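Long-range contacts in lectin CEL-I, N-acetyl-D-galactosamine-specific C-type (Cucumaria echinata, PDB 4WQQ), which binds N-acetylgalactosamine and galactose through calcium in its natural form and, in this engineered mutant, holds mannose: residues Y57-W62 with G113-T118; D66-Q71 with Q131-C136. The protein carries 3 engineered substitutions. One frame throughout, in Å; residues are numbered along the deposited sequence.

Interaction 1. Residues Y57-W62 with G113-T118; sequences YVFNYW and GQFRHT
The axes of segment 57-62, part of helix 52-65, and of strand segment 113-116 make an angle of 65° between their N-to-C directions, with the CA atoms of Phe59 and Phe115 nearest each other. This is the C-type lectin fold, its second helix 52-65 laid against strand 112-116, which follows the calcium ligands Glu110 and Asp111 and carries Arg116 of the mannose pocket. Phe115 CB points toward the helix, and the CE2/CZ end of its ring meets Val58 and the backbone N of Phe59. Val58 CG1, anti to the backbone N (chi1 172°), approaches CE2 of Phe115 to 3.4 Å, the two side chains crossing at about a right angle. The backbone N of Phe59 lies in the plane of the same ring, 3.9 Å from Phe115 CE2. Trp62 slides past Phe115 in the opposite direction, its CZ3 3.7 Å from Phe115 CB, while its NE1 is hydrogen-bonded to Asp66 OD2. Trp123 lies nearly parallel to the Phe115 ring, and Met135 of strand 132-140 touches Val58 and Trp62. Two carbonyl oxygens meet aromatic edges rather than ring faces: Arg116 O is 3.4 Å from Trp62 CZ3, and His117 O lies 3.4 Å from Phe59 CZ.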
loop_
_atom_site.group_PDB
_atom_site.type_symbol
_atom_site.label_atom_id
_atom_site.label_comp_id
_atom_site.label_asym_id
_atom_site.label_seq_id
_atom_site.Cartn_x
_atom_site.Cartn_y
_atom_site.Cartn_z
ATOM N N TYR A 57 18.766 -5.551 6.720
ATOM C CA TYR A 57 18.119 -4.566 5.828
ATOM C C TYR A 57 17.795 -3.311 6.663
ATOM O O TYR A 57 18.164 -2.179 6.334
ATOM C CB TYR A 57 16.837 -5.122 5.212
ATOM C CG TYR A 57 16.073 -3.975 4.584
ATOM C CD1 TYR A 57 16.439 -3.453 3.358
ATOM C CD2 TYR A 57 15.055 -3.339 5.308
ATOM C CE1 TYR A 57 15.818 -2.333 2.850
ATOM C CE2 TYR A 57 14.420 -2.240 4.803
ATOM C CZ TYR A 57 14.780 -1.724 3.593
ATOM O OH TYR A 57 14.090 -0.603 3.127
ATOM N N VAL A 58 17.195 -3.559 7.815
ATOM C CA VAL A 58 16.830 -2.469 8.742
ATOM C C VAL A 58 18.005 -1.669 9.257
ATOM O O VAL A 58 18.020 -0.463 9.214
ATOM C CB VAL A 58 15.964 -3.024 9.896
ATOM C CG1 VAL A 58 15.735 -1.959 10.996
ATOM C CG2 VAL A 58 14.635 -3.530 9.382
ATOM N N PHE A 59 19.026 -2.377 9.718
ATOM C CA PHE A 59 20.191 -1.768 10.288
ATOM C C PHE A 59 20.885 -0.929 9.194
ATOM O O PHE A 59 21.287 0.236 9.439
ATOM C CB PHE A 59 21.076 -2.863 10.881
ATOM C CG PHE A 59 22.388 -2.346 11.406
ATOM C CD1 PHE A 59 22.417 -1.648 12.580
ATOM C CD2 PHE A 59 23.559 -2.555 10.715
ATOM C CE1 PHE A 59 23.598 -1.160 13.084
ATOM C CE2 PHE A 59 24.739 -2.012 11.174
ATOM C CZ PHE A 59 24.777 -1.342 12.375
ATOM N N ASN A 60 21.069 -1.519 7.985
ATOM C CA ASN A 60 21.799 -0.827 6.935
ATOM C C ASN A 60 21.028 0.419 6.439
ATOM O O ASN A 60 21.611 1.482 6.150
ATOM C CB ASN A 60 22.149 -1.810 5.804
ATOM C CG ASN A 60 23.146 -2.916 6.299
ATOM O OD1 ASN A 60 24.085 -2.621 7.061
ATOM N ND2 ASN A 60 22.918 -4.170 5.899
ATOM N N TYR A 61 19.698 0.325 6.443
ATOM C CA TYR A 61 18.889 1.455 6.023
ATOM C C TYR A 61 19.030 2.616 7.013
ATOM O O TYR A 61 19.334 3.771 6.651
ATOM C CB TYR A 61 17.442 0.954 5.869
ATOM C CG TYR A 61 16.337 1.999 5.665
ATOM C CD1 TYR A 61 16.583 3.205 5.051
ATOM C CD2 TYR A 61 15.040 1.747 6.120
ATOM C CE1 TYR A 61 15.585 4.140 4.868
ATOM C CE2 TYR A 61 14.002 2.671 5.931
ATOM C CZ TYR A 61 14.285 3.888 5.338
ATOM O OH TYR A 61 13.338 4.860 5.104
ATOM N N TRP A 62 18.870 2.301 8.295
ATOM C CA TRP A 62 19.050 3.239 9.352
ATOM C C TRP A 62 20.429 3.953 9.279
ATOM O O TRP A 62 20.519 5.181 9.257
ATOM C CB TRP A 62 18.867 2.519 10.697
ATOM C CG TRP A 62 19.331 3.300 11.875
ATOM C CD1 TRP A 62 19.228 4.655 12.070
ATOM C CD2 TRP A 62 19.866 2.769 13.092
ATOM N NE1 TRP A 62 19.685 4.987 13.279
ATOM C CE2 TRP A 62 20.106 3.865 13.933
ATOM C CE3 TRP A 62 20.218 1.469 13.536
ATOM C CZ2 TRP A 62 20.668 3.729 15.194
ATOM C CZ3 TRP A 62 20.795 1.336 14.751
ATOM C CH2 TRP A 62 20.967 2.472 15.606
ATOM N N GLY A 113 12.420 -2.396 23.433
ATOM C CA GLY A 113 13.506 -2.879 22.592
ATOM C C GLY A 113 14.030 -1.891 21.553
ATOM O O GLY A 113 13.293 -1.036 21.083
ATOM N N GLN A 114 15.333 -1.951 21.254
ATOM C CA GLN A 114 15.964 -1.052 20.324
ATOM C C GLN A 114 17.226 -1.733 19.732
ATOM O O GLN A 114 17.852 -2.557 20.401
ATOM C CB GLN A 114 16.357 0.292 21.020
ATOM C CG GLN A 114 17.311 0.114 22.197
ATOM C CD GLN A 114 17.660 1.356 22.999
ATOM O OE1 GLN A 114 18.582 1.262 23.773
ATOM N NE2 GLN A 114 16.919 2.463 22.897
ATOM N N PHE A 115 17.582 -1.382 18.512
ATOM C CA PHE A 115 18.944 -1.691 17.994
ATOM C C PHE A 115 19.989 -0.763 18.618
ATOM O O PHE A 115 19.806 0.461 18.731
ATOM C CB PHE A 115 19.025 -1.428 16.476
ATOM C CG PHE A 115 18.281 -2.395 15.579
ATOM C CD1 PHE A 115 17.405 -3.355 16.031
ATOM C CD2 PHE A 115 18.484 -2.300 14.219
ATOM C CE1 PHE A 115 16.741 -4.178 15.157
ATOM C CE2 PHE A 115 17.878 -3.166 13.342
ATOM C CZ PHE A 115 17.000 -4.095 13.792
ATOM N N ARG A 116 21.135 -1.321 18.946
ATOM C CA ARG A 116 22.387 -0.567 19.029
ATOM C C ARG A 116 22.926 -0.215 17.635
ATOM O O ARG A 116 22.572 -0.851 16.658
ATOM C CB ARG A 116 23.451 -1.444 19.760
ATOM C CG ARG A 116 22.911 -1.843 21.088
ATOM C CD ARG A 116 23.930 -2.099 22.132
ATOM N NE ARG A 116 23.705 -1.109 23.178
ATOM C CZ ARG A 116 23.565 -1.371 24.490
ATOM N NH1 ARG A 116 23.636 -2.644 25.021
ATOM N NH2 ARG A 116 23.353 -0.338 25.284
ATOM N N HIS A 117 23.767 0.806 17.573
ATOM C CA HIS A 117 24.350 1.205 16.298
ATOM C C HIS A 117 25.567 0.319 15.965
ATOM O O HIS A 117 26.117 0.450 14.869
ATOM C CB HIS A 117 24.763 2.685 16.234
ATOM C CG HIS A 117 25.945 3.074 17.065
ATOM N ND1 HIS A 117 25.881 3.270 18.435
ATOM C CD2 HIS A 117 27.244 3.326 16.713
ATOM C CE1 HIS A 117 27.068 3.687 18.865
ATOM N NE2 HIS A 117 27.903 3.713 17.843
ATOM N N THR A 118 25.910 -0.570 16.876
ATOM C CA THR A 118 27.110 -1.446 16.718
ATOM C C THR A 118 26.679 -2.893 16.520
ATOM O O THR A 118 25.491 -3.260 16.710
ATOM C CB THR A 118 27.978 -1.329 17.949
ATOM O OG1 THR A 118 27.200 -1.622 19.111
ATOM C CG2 THR A 118 28.564 -0.021 18.038
#

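Interaction 2. Residues D66-Q71 with Q131-C136; sequences DSQAGQ and QAKYMC
Lys133 and Asp66 reach toward each other tip to tip, and NZ of the lysine forms a salt bridge with OD2 of the aspartate at 2.9 Å; as a hydrogen bond it is weak. The lysine chain is bent at its end, where chi4 (64°) turns NZ toward Asp66 OD2 and Gln68 OE1. Nearer the backbone, Lys133 CG packs 3.4 Å from Asp66 OD2. Gln68, extended beyond CG, crosses the lysine at about a right angle and accepts from Lys133 NZ through OE1 at 2.9 Å, the donor tilted from the carbonyl plane. Asn20 OD1 is a further partner of the ammonium group. Asp66 OD1 closes an Asx turn, taking Gln68 N from above the carboxylate plane at 2.9 Å. In the C-type lectin fold this turn lies in the loop between helix 52-65 and strand 71-77, where the chain enters the sheet parallel to strand 132-140. Lys133 N donates to Gln71 O at 3.0 Å, joining the start of strand 71-77 to strand 132-140. Ala132 CB sits 3.4 Å from Gln71 O. Gln71, bent at chi2, takes a bond from a water through OE1; that water also donates to Gln131 O, and a second water joins Gln71 N to Gln131 O.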
loop_
_atom_site.group_PDB
_atom_site.type_symbol
_atom_site.label_atom_id
_atom_site.label_comp_id
_atom_site.label_asym_id
_atom_site.label_seq_id
_atom_site.Cartn_x
_atom_site.Cartn_y
_atom_site.Cartn_z
ATOM N N ASP A 66 21.471 7.830 9.244
ATOM C CA ASP A 66 21.859 8.356 10.547
ATOM C C ASP A 66 23.247 7.827 10.914
ATOM O O ASP A 66 23.467 6.619 11.133
ATOM C CB ASP A 66 20.811 7.908 11.575
ATOM C CG ASP A 66 21.121 8.325 13.001
ATOM O OD1 ASP A 66 21.963 9.242 13.265
ATOM O OD2 ASP A 66 20.458 7.754 13.927
ATOM N N SER A 67 24.204 8.745 10.964
ATOM C CA SER A 67 25.532 8.357 11.379
ATOM C C SER A 67 25.821 8.583 12.851
ATOM O O SER A 67 26.947 8.356 13.300
ATOM C CB SER A 67 26.561 9.101 10.504
ATOM O OG SER A 67 26.470 10.472 10.719
ATOM N N GLN A 68 24.830 9.023 13.634
ATOM C CA GLN A 68 25.107 9.399 15.010
ATOM C C GLN A 68 25.155 8.151 15.898
ATOM O O GLN A 68 24.452 7.209 15.627
ATOM C CB GLN A 68 24.068 10.378 15.542
ATOM C CG GLN A 68 23.975 11.706 14.833
ATOM C CD GLN A 68 22.836 12.536 15.358
ATOM O OE1 GLN A 68 21.789 11.998 15.822
ATOM N NE2 GLN A 68 23.001 13.883 15.281
ATOM N N ALA A 69 25.958 8.166 16.957
ATOM C CA ALA A 69 25.961 7.065 17.939
ATOM C C ALA A 69 24.604 7.139 18.711
ATOM O O ALA A 69 24.127 8.193 19.039
ATOM C CB ALA A 69 27.114 7.154 18.872
ATOM N N GLY A 70 23.928 6.032 18.785
ATOM C CA GLY A 70 22.561 6.045 19.344
ATOM C C GLY A 70 21.880 4.807 18.956
ATOM O O GLY A 70 22.482 3.876 18.466
ATOM N N GLN A 71 20.584 4.760 19.251
ATOM C CA GLN A 71 19.830 3.567 19.101
ATOM C C GLN A 71 18.612 3.824 18.224
ATOM O O GLN A 71 18.282 4.969 17.880
ATOM C CB GLN A 71 19.398 3.015 20.497
ATOM C CG GLN A 71 20.547 2.496 21.387
ATOM C CD GLN A 71 21.316 3.601 22.055
ATOM O OE1 GLN A 71 20.750 4.534 22.672
ATOM N NE2 GLN A 71 22.636 3.532 21.955
ATOM N N GLN A 131 15.439 7.826 24.937
ATOM C CA GLN A 131 15.057 8.303 23.631
ATOM C C GLN A 131 15.960 7.671 22.570
ATOM O O GLN A 131 17.092 7.326 22.851
ATOM C CB GLN A 131 15.097 9.839 23.559
ATOM C CG GLN A 131 14.142 10.469 24.579
ATOM C CD GLN A 131 13.540 11.816 24.247
ATOM O OE1 GLN A 131 12.922 12.454 25.125
ATOM N NE2 GLN A 131 13.694 12.274 23.055
ATOM N N ALA A 132 15.425 7.540 21.349
ATOM C CA ALA A 132 16.049 6.897 20.245
ATOM C C ALA A 132 15.365 7.325 18.976
ATOM O O ALA A 132 14.288 7.913 19.042
ATOM C CB ALA A 132 16.041 5.369 20.351
ATOM N N LYS A 133 16.004 6.986 17.838
ATOM C CA LYS A 133 15.421 7.179 16.509
ATOM C C LYS A 133 14.369 6.069 16.318
ATOM O O LYS A 133 14.264 5.217 17.198
ATOM C CB LYS A 133 16.484 7.163 15.430
ATOM C CG LYS A 133 17.651 8.068 15.730
ATOM C CD LYS A 133 17.286 9.536 15.822
ATOM C CE LYS A 133 18.558 10.387 16.181
ATOM N NZ LYS A 133 19.586 10.300 15.103
ATOM N N TYR A 134 13.597 6.072 15.237
ATOM C CA TYR A 134 12.644 4.975 15.059
ATOM C C TYR A 134 12.403 4.640 13.600
ATOM O O TYR A 134 12.672 5.400 12.722
ATOM C CB TYR A 134 11.347 5.218 15.837
ATOM C CG TYR A 134 10.542 6.396 15.364
ATOM C CD1 TYR A 134 10.831 7.673 15.780
ATOM C CD2 TYR A 134 9.405 6.205 14.528
ATOM C CE1 TYR A 134 10.047 8.718 15.370
ATOM C CE2 TYR A 134 8.640 7.233 14.104
ATOM C CZ TYR A 134 8.950 8.501 14.505
ATOM O OH TYR A 134 8.189 9.611 14.115
ATOM N N MET A 135 11.910 3.446 13.417
ATOM C CA MET A 135 11.611 2.932 12.100
ATOM C C MET A 135 10.194 2.323 12.108
ATOM O O MET A 135 9.853 1.507 12.985
ATOM C CB MET A 135 12.595 1.809 11.876
ATOM C CG MET A 135 12.410 0.951 10.667
ATOM S SD MET A 135 13.300 1.555 9.259
ATOM C CE MET A 135 15.075 1.755 9.738
ATOM N N CYS A 136 9.432 2.639 11.081
ATOM C CA CYS A 136 8.125 2.050 10.908
ATOM C C CYS A 136 8.106 1.033 9.772
ATOM O O CYS A 136 9.000 1.035 8.909
ATOM C CB CYS A 136 7.085 3.113 10.610
ATOM S SG CYS A 136 7.119 4.530 11.766
HETATM O O HOH W 1 18.127 4.883 23.895
HETATM O O HOH W 2 19.536 7.087 20.779
#

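In the fold
Interactions 1 and 2 have centres 8 Å apart and alternate along the chain: helix 52-65 of interaction 1 runs into the 66-71 loop of interaction 2, and the strands of both belong to one sheet. They touch directly where Gln71 CB lies 3.1 Å from Phe115 O and Ala69 CB 3.5 Å from His117 CE1. The Trp62-Asp66 bond is a second tie. Interaction 1 lies nearer the sugar: the Arg116 side chain comes within about 3 Å of the bound mannose and about 6 Å of a calcium ion. The Gln71 side chain of interaction 2 lies farther, about 7 Å from the mannose and about 5 Å from that of Arg116.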